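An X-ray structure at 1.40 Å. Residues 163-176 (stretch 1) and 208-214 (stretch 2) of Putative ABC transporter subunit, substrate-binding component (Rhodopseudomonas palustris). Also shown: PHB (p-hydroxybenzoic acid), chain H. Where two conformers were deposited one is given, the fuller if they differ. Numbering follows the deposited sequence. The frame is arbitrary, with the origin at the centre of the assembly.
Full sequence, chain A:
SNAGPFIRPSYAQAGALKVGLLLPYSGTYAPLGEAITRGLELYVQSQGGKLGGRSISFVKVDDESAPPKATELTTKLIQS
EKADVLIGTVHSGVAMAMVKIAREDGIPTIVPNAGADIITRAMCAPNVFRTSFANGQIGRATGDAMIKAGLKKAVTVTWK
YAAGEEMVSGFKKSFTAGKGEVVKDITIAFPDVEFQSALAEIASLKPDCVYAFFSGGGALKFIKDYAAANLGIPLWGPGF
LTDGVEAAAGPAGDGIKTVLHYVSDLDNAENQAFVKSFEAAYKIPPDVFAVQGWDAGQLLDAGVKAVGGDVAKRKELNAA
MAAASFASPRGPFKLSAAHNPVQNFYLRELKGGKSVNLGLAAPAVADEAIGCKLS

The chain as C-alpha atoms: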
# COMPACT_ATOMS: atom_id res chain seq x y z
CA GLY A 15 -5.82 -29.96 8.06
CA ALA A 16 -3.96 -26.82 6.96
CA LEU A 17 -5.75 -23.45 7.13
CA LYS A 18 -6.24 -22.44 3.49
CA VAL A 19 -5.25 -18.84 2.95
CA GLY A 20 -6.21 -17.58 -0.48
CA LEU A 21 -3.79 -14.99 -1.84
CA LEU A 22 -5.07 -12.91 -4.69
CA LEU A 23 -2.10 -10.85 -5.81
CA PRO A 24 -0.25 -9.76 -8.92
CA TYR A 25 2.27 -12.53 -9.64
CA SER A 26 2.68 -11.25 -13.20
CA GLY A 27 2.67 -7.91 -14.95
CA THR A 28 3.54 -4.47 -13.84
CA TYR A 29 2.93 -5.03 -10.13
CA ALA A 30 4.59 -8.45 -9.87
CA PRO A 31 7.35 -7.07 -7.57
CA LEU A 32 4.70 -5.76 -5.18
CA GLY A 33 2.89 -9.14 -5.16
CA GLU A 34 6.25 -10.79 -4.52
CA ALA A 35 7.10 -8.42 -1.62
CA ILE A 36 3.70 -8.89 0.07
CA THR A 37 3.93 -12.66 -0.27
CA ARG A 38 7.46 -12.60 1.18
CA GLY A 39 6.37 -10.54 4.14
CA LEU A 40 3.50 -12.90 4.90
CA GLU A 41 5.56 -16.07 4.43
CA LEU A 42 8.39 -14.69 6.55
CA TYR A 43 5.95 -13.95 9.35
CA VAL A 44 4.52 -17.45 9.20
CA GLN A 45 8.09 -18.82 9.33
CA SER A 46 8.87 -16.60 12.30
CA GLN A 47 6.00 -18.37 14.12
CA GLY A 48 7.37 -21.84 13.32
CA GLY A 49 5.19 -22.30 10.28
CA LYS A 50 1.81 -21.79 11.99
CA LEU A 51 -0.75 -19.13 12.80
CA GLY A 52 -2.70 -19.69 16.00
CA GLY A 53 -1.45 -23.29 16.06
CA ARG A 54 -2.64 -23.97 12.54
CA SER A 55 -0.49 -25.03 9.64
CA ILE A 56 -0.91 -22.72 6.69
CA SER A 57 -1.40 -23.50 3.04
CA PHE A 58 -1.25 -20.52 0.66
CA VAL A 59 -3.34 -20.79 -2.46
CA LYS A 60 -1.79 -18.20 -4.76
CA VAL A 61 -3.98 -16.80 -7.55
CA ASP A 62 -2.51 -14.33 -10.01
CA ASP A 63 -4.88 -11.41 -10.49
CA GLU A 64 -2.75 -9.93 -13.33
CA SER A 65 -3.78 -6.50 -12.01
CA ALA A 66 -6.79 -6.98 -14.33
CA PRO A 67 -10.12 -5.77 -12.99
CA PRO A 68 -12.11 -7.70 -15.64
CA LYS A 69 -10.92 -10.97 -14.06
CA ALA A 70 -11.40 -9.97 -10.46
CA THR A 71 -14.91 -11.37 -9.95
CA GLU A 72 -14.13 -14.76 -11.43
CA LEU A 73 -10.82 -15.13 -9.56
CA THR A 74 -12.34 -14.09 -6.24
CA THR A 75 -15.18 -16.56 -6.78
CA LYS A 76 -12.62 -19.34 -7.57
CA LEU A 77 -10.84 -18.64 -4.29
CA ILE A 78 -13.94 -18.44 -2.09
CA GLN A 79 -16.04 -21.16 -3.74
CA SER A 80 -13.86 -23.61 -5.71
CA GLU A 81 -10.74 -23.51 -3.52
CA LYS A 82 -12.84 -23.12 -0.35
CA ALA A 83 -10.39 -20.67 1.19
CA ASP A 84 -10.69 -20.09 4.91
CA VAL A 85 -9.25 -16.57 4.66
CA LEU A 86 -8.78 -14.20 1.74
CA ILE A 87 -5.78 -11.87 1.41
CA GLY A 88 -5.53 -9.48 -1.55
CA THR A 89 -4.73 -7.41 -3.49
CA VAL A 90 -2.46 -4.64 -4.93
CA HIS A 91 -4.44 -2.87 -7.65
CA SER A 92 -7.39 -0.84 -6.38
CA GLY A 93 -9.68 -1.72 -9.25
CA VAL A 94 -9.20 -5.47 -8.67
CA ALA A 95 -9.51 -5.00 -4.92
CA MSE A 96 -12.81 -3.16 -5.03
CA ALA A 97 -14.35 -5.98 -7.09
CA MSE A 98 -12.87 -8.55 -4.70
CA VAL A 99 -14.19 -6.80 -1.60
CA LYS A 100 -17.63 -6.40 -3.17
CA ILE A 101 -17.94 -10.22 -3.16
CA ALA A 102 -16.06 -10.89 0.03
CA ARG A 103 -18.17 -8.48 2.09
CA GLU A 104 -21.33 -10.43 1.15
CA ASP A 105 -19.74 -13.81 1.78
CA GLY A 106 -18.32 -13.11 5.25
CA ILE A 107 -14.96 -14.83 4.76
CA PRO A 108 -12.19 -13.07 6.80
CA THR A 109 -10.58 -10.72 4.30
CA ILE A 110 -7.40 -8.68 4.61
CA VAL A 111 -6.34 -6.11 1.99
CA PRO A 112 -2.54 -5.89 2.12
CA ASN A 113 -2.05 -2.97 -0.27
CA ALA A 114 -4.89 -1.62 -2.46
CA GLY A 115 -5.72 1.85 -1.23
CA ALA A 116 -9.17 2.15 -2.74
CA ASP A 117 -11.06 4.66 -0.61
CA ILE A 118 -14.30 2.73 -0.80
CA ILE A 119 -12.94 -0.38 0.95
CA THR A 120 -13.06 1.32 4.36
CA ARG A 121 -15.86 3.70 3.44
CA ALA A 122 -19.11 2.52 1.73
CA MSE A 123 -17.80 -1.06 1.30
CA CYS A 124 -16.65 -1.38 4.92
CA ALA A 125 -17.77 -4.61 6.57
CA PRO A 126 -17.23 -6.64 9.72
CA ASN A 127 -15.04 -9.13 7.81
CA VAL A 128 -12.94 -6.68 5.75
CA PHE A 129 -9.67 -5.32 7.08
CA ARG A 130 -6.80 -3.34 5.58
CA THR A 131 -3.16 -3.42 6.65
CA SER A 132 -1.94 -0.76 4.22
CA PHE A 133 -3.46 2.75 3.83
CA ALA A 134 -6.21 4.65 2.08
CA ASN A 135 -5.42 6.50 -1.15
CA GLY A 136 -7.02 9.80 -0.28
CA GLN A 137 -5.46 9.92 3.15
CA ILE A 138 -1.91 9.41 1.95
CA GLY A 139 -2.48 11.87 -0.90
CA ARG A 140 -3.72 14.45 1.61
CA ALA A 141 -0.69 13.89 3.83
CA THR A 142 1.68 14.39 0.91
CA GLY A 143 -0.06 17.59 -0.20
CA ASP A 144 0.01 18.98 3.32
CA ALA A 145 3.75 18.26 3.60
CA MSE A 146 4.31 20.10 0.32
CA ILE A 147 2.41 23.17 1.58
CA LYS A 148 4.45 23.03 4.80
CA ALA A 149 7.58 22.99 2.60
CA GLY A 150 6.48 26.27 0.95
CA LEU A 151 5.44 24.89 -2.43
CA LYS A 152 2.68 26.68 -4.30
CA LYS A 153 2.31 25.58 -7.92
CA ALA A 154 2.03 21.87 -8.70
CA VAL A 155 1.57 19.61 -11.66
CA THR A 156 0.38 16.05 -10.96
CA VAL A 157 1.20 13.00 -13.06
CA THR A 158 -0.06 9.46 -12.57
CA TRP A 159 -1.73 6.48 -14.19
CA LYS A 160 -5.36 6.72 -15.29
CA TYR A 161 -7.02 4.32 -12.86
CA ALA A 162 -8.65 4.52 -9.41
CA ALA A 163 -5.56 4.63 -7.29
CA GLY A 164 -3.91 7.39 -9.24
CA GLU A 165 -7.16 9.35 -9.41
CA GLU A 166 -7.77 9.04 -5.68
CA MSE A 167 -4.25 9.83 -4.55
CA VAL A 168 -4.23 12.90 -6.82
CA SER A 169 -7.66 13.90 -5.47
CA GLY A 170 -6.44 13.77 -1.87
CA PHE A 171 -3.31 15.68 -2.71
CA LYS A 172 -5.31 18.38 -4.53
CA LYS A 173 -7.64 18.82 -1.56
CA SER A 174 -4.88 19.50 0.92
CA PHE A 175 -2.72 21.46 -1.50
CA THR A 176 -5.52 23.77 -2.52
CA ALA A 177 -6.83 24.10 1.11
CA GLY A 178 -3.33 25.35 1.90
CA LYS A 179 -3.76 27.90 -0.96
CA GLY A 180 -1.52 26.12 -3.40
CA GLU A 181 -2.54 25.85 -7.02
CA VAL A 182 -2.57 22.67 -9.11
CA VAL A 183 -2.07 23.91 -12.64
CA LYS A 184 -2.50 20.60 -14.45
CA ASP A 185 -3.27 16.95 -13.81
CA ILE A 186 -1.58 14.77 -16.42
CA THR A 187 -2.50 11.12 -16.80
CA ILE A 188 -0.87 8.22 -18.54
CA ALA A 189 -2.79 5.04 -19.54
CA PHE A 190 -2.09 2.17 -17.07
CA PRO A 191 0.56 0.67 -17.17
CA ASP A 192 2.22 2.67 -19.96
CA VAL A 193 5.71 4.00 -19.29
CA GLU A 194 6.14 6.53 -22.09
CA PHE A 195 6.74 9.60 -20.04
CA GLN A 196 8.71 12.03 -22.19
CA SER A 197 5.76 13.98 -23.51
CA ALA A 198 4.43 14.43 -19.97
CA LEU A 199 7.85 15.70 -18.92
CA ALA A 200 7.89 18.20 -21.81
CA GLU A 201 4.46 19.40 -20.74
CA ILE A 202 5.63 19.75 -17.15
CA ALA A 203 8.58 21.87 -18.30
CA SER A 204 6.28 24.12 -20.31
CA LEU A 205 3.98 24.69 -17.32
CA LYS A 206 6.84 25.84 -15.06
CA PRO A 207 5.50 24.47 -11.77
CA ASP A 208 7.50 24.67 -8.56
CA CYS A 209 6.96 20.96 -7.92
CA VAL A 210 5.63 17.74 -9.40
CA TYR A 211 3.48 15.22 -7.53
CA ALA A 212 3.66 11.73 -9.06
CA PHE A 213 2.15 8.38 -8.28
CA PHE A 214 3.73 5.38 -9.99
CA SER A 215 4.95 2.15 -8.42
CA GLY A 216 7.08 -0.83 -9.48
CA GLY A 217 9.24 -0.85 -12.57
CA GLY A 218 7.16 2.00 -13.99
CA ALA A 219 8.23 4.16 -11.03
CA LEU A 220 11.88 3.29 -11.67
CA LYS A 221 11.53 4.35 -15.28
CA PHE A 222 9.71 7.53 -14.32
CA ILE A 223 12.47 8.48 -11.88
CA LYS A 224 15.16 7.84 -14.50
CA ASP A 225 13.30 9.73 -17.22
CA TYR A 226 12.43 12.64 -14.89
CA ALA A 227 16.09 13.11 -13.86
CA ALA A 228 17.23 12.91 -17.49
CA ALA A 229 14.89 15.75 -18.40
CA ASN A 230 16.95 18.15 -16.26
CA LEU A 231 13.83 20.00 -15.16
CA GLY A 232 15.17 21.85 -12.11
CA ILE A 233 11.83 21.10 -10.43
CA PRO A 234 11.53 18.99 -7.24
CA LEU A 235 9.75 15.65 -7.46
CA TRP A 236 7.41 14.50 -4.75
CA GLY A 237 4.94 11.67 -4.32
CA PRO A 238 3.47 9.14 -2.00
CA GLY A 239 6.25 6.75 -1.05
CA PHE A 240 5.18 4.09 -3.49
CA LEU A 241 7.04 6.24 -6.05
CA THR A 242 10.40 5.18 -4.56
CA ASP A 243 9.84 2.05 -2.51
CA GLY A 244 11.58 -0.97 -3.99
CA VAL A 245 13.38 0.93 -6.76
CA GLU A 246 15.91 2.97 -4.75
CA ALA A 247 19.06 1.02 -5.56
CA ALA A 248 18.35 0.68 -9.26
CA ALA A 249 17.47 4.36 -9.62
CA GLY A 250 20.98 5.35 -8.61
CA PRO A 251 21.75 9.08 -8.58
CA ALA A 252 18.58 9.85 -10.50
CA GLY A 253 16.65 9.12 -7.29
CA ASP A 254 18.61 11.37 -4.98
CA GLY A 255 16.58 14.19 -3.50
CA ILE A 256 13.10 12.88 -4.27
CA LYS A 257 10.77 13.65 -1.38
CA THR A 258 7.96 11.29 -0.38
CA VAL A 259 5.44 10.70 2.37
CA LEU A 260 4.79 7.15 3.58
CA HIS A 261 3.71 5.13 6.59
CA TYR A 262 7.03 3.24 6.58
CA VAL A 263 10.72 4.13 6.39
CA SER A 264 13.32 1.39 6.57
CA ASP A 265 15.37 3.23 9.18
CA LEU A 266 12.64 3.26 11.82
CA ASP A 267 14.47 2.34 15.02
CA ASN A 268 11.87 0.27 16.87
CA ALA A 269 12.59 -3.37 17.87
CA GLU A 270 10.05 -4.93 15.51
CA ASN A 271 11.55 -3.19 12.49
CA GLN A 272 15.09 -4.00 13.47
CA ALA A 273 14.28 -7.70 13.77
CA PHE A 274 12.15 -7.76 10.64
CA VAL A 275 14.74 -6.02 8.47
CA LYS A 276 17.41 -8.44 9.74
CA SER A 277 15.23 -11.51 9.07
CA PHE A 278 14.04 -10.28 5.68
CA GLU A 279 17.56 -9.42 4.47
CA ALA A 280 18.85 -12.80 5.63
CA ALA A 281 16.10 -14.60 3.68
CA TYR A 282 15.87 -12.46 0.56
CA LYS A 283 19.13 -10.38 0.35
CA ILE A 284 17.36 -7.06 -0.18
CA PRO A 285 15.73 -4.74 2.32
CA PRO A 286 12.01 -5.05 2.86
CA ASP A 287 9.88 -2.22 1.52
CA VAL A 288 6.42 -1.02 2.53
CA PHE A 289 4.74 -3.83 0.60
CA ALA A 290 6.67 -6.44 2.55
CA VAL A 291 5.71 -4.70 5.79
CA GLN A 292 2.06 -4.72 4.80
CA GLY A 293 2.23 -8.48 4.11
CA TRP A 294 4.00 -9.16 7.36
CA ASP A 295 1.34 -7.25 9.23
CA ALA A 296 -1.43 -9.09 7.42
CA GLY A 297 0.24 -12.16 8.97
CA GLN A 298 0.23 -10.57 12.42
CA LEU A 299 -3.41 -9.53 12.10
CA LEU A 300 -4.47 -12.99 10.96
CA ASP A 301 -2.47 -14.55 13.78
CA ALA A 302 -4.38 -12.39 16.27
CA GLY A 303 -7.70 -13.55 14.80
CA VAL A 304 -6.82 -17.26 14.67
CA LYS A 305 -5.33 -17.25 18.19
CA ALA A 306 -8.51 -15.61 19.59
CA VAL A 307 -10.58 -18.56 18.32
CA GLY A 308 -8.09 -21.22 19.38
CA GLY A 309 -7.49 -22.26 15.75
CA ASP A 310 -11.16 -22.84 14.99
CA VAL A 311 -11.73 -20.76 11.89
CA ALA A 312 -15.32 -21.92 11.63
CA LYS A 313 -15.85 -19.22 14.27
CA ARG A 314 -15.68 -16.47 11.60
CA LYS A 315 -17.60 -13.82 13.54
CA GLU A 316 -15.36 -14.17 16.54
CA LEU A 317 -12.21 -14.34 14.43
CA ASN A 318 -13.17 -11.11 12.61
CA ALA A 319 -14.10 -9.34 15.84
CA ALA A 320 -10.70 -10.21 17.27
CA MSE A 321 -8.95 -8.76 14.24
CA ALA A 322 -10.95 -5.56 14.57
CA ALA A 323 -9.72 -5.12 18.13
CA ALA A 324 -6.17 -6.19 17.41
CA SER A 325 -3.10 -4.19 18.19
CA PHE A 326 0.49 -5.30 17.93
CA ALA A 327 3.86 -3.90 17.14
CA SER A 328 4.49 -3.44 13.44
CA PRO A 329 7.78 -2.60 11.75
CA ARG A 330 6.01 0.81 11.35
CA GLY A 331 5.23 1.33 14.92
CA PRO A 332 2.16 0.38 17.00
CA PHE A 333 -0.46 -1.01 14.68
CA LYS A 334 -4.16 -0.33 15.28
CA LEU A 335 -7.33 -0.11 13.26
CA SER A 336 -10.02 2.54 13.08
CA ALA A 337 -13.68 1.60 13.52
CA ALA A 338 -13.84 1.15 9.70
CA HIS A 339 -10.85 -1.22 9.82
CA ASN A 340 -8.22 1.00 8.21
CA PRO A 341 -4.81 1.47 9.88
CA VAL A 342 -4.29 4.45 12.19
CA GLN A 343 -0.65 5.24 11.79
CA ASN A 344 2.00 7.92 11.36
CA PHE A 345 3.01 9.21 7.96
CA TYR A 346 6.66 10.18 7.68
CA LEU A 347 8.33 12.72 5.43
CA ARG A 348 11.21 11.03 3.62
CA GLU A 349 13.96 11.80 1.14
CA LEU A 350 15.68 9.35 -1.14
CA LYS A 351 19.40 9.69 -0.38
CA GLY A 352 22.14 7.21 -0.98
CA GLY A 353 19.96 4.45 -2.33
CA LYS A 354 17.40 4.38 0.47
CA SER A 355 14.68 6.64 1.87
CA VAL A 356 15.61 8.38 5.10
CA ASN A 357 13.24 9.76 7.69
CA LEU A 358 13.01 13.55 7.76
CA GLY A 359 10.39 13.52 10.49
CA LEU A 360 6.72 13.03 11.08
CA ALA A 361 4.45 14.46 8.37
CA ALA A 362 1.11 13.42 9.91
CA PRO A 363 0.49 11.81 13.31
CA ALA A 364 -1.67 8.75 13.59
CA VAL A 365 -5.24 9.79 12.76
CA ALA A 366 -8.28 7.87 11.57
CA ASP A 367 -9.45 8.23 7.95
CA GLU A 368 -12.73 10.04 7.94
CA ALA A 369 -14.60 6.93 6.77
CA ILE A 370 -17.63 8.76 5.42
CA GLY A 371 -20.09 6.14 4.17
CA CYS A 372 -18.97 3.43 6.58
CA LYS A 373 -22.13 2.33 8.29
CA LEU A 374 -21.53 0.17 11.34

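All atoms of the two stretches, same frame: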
# COMPACT_ATOMS: atom_id res chain seq x y z
N ALA A 163 -6.50 4.27 -8.30
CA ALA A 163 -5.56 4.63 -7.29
C ALA A 163 -4.90 5.94 -7.60
O ALA A 163 -4.69 6.77 -6.70
CB ALA A 163 -4.53 3.54 -7.04
N GLY A 164 -4.51 6.12 -8.86
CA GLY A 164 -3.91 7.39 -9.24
C GLY A 164 -4.90 8.52 -9.07
O GLY A 164 -4.57 9.58 -8.52
N GLU A 165 -6.14 8.31 -9.49
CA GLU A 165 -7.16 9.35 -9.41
C GLU A 165 -7.39 9.72 -7.95
O GLU A 165 -7.47 10.91 -7.60
CB GLU A 165 -8.44 8.88 -10.09
CG GLU A 165 -8.34 8.63 -11.58
CD GLU A 165 -9.38 7.62 -12.17
OE1 GLU A 165 -9.24 7.30 -13.39
OE2 GLU A 165 -10.30 7.15 -11.44
N GLU A 166 -7.46 8.73 -7.07
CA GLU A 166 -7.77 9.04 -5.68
C GLU A 166 -6.61 9.66 -4.92
O GLU A 166 -6.82 10.48 -4.03
CB GLU A 166 -8.21 7.76 -4.97
CG GLU A 166 -9.61 7.30 -5.38
CD GLU A 166 -10.06 5.97 -4.78
OE1 GLU A 166 -9.34 5.39 -3.96
OE2 GLU A 166 -11.19 5.55 -5.10
N MSE A 167 -5.39 9.21 -5.18
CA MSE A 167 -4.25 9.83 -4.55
C MSE A 167 -4.02 11.25 -5.06
O MSE A 167 -3.60 12.12 -4.28
CB MSE A 167 -3.00 8.99 -4.74
CG MSE A 167 -2.98 7.75 -3.88
SE MSE A 167 -1.30 6.84 -3.84
CE MSE A 167 -1.83 5.22 -4.63
N VAL A 168 -4.31 11.52 -6.32
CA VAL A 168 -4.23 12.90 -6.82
C VAL A 168 -5.34 13.72 -6.19
O VAL A 168 -5.15 14.88 -5.81
CB VAL A 168 -4.26 12.93 -8.36
CG1 VAL A 168 -4.62 14.31 -8.88
CG2 VAL A 168 -2.93 12.49 -8.95
N SER A 169 -6.53 13.16 -6.07
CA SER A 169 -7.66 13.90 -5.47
C SER A 169 -7.36 14.33 -4.04
O SER A 169 -7.58 15.47 -3.67
CB SER A 169 -8.91 13.06 -5.55
OG SER A 169 -10.02 13.73 -4.99
N GLY A 170 -6.80 13.43 -3.24
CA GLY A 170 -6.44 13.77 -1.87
C GLY A 170 -5.37 14.84 -1.81
O GLY A 170 -5.45 15.79 -1.02
N PHE A 171 -4.34 14.69 -2.62
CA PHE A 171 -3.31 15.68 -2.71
C PHE A 171 -3.91 17.06 -3.05
O PHE A 171 -3.56 18.07 -2.46
CB PHE A 171 -2.29 15.26 -3.78
CG PHE A 171 -1.49 16.43 -4.33
CD1 PHE A 171 -0.43 16.95 -3.63
CD2 PHE A 171 -1.88 17.03 -5.51
CE1 PHE A 171 0.20 18.12 -4.08
CE2 PHE A 171 -1.22 18.16 -5.97
CZ PHE A 171 -0.17 18.69 -5.23
N LYS A 172 -4.78 17.10 -4.04
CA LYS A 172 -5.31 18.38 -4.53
C LYS A 172 -6.11 19.03 -3.41
O LYS A 172 -6.06 20.24 -3.24
CB LYS A 172 -6.18 18.21 -5.77
CG LYS A 172 -5.41 17.87 -7.01
CD LYS A 172 -6.31 17.52 -8.18
CE LYS A 172 -7.06 18.66 -8.63
NZ LYS A 172 -7.93 18.18 -9.79
N LYS A 173 -6.87 18.25 -2.66
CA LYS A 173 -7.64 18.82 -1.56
C LYS A 173 -6.77 19.48 -0.55
O LYS A 173 -7.07 20.61 -0.14
CB LYS A 173 -8.52 17.77 -0.93
CG LYS A 173 -9.65 17.35 -1.84
CD LYS A 173 -10.45 16.21 -1.25
CE LYS A 173 -11.38 15.64 -2.32
NZ LYS A 173 -11.90 14.30 -1.93
N SER A 174 -5.70 18.87 -0.11
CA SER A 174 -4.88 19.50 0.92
C SER A 174 -3.95 20.56 0.37
O SER A 174 -3.61 21.53 1.09
CB SER A 174 -4.09 18.46 1.73
OG SER A 174 -3.15 17.83 0.89
N PHE A 175 -3.57 20.45 -0.89
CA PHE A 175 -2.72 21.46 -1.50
C PHE A 175 -3.51 22.72 -1.76
O PHE A 175 -3.02 23.84 -1.45
CB PHE A 175 -2.13 20.91 -2.79
CG PHE A 175 -0.88 21.64 -3.26
CD1 PHE A 175 0.33 21.48 -2.60
CD2 PHE A 175 -0.92 22.52 -4.34
CE1 PHE A 175 1.48 22.14 -3.02
CE2 PHE A 175 0.25 23.15 -4.77
CZ PHE A 175 1.43 22.96 -4.13
N THR A 176 -4.71 22.59 -2.28
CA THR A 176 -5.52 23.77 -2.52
C THR A 176 -6.10 24.36 -1.21
O THR A 176 -6.29 25.58 -1.15
CB THR A 176 -6.67 23.51 -3.51
OG1 THR A 176 -7.62 22.60 -2.96
CG2 THR A 176 -6.15 22.99 -4.83
N ASP A 208 6.44 24.75 -9.53
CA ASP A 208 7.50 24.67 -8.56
C ASP A 208 7.67 23.29 -7.92
O ASP A 208 8.59 23.07 -7.13
CB ASP A 208 7.41 25.77 -7.49
CG ASP A 208 6.21 25.67 -6.57
OD1 ASP A 208 5.45 24.68 -6.59
OD2 ASP A 208 5.99 26.60 -5.76
N CYS A 209 6.82 22.36 -8.35
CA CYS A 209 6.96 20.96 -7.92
C CYS A 209 6.08 20.08 -8.81
O CYS A 209 5.13 20.52 -9.44
CB CYS A 209 6.51 20.79 -6.45
SG CYS A 209 4.82 21.34 -6.10
N VAL A 210 6.40 18.79 -8.75
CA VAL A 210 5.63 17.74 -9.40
C VAL A 210 5.26 16.71 -8.33
O VAL A 210 6.10 16.32 -7.52
CB VAL A 210 6.42 17.08 -10.53
CG1 VAL A 210 5.68 15.86 -11.07
CG2 VAL A 210 6.67 18.08 -11.65
N TYR A 211 4.00 16.32 -8.36
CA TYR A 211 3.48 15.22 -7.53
C TYR A 211 3.18 14.05 -8.45
O TYR A 211 2.38 14.18 -9.36
CB TYR A 211 2.19 15.66 -6.84
CG TYR A 211 1.44 14.59 -6.06
CD1 TYR A 211 1.77 14.31 -4.76
CD2 TYR A 211 0.35 13.93 -6.60
CE1 TYR A 211 1.05 13.38 -4.04
CE2 TYR A 211 -0.37 12.98 -5.89
CZ TYR A 211 -0.03 12.74 -4.62
OH TYR A 211 -0.77 11.84 -3.85
N ALA A 212 3.82 12.90 -8.20
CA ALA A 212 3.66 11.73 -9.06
C ALA A 212 3.32 10.50 -8.24
O ALA A 212 3.91 10.24 -7.20
CB ALA A 212 4.93 11.47 -9.86
N PHE A 213 2.39 9.74 -8.78
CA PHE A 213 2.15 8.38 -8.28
C PHE A 213 2.40 7.39 -9.40
O PHE A 213 1.67 7.36 -10.42
CB PHE A 213 0.76 8.13 -7.67
CG PHE A 213 0.46 6.62 -7.52
CD1 PHE A 213 1.21 5.86 -6.66
CD2 PHE A 213 -0.48 5.98 -8.30
CE1 PHE A 213 1.03 4.49 -6.56
CE2 PHE A 213 -0.64 4.58 -8.22
CZ PHE A 213 0.12 3.86 -7.35
N PHE A 214 3.45 6.60 -9.21
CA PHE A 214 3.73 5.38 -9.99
C PHE A 214 4.32 4.42 -8.97
O PHE A 214 4.68 4.80 -7.85
CB PHE A 214 4.75 5.65 -11.11
CG PHE A 214 4.25 6.58 -12.15
CD1 PHE A 214 3.33 6.17 -13.07
CD2 PHE A 214 4.65 7.90 -12.16
CE1 PHE A 214 2.78 7.03 -13.97
CE2 PHE A 214 4.11 8.77 -13.04
CZ PHE A 214 3.18 8.37 -13.96
C1' PHB H . -3.39 0.63 -5.81
O1' PHB H . -3.83 0.36 -6.95
O2' PHB H . -4.18 0.81 -4.80
C1 PHB H . -1.95 0.76 -5.53
C2 PHB H . -1.03 0.11 -6.36
C3 PHB H . 0.32 0.24 -6.12
C4 PHB H . 0.75 1.01 -5.09
C5 PHB H . -0.14 1.65 -4.24
C6 PHB H . -1.47 1.52 -4.49
O4 PHB H . 2.07 1.16 -4.84

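The centre of this helix-on-strand contact is an aromatic pair, F171 from the helical segment 163-176, part of a longer helix, and Y211 from the strand. Their rings form an offset stack, with centroids 4.2 Å apart and planes 14° from parallel. The offset places each ring over the other residue's CB: F171 CB lies 3.7 Å from the centroid of the Y211 ring, and Y211 CB lies 4.1 Å from the centroid of the F171 ring, both as CH-pi contacts over a face. The closest atoms of the pair are F171 CB and Y211 CZ, at 3.5 Å.

The backbone arrangement explains which residues meet. Helix and strand run roughly antiparallel, at 149° between their N-to-C directions, and their axes approach to 9.1 Å, a spacing that leaves room for one layer of interlocked side chains. On the helix, A163, M167, F171 and F175 recur every four residues and point toward the strand; the i to i+4 hydrogen bonds, such as F171 N to M167 O (3.1 Å), keep them on one face. On the strand, alternation sends C209, Y211 and F213 toward the helix, while V210 and A212 point away. Because the directions oppose, the start of the helical segment meets F213 and its later part meets C209.

Toward F213, the selenomethionine M167 covers one face of the aromatic ring. Its CE methyl sits 3.5 Å from the centroid of the F213 ring, only 10° off the normal, and its SE is 4.2 Å from that centroid, so a methyl and a polarisable selenium both rest on the pi cloud. The backbones come nearest here: G164 CA and F213 CA are 6.2 Å apart. G164, which has no side chain, meets F213 through its backbone, CA to F213 CD2 at 3.8 Å. A163 CB adds a looser apolar contact with F213 CE2 at 4.2 Å. This end also borders the bound p-hydroxybenzoic acid: its C4 lies at the edge of the F213 ring, 3.7 Å from F213 CZ, while M167 CE is 3.7 Å from its C6 and A163 CB is 3.3 Å from its carboxylate O1'.

Beside the central stack, V168 flanks the Y211 ring, with V168 CG2 4.0 Å from Y211 CE2. At the other end of the contact, F175 CZ meets C209 SG at 4.2 Å; the sulfur approaches the ring obliquely, 5.2 Å from its centroid.

Polar chemistry between the stretches is sparse. Y211 OH donates a weak hydrogen bond to M167 O at 2.9 Å, giving the phenol a partner within an otherwise apolar layer. That carbonyl also accepts the helical bond from F171 N, so the tyrosine adds to the helix's own bonding rather than replacing it. Beyond C209, the carboxylate of D208 makes hydrogen bonds elsewhere in the structure. The outer helix residues E165, K173 and T176 lie out of reach of the strand; T176 OG1 instead bonds back to K172 O at 2.8 Å.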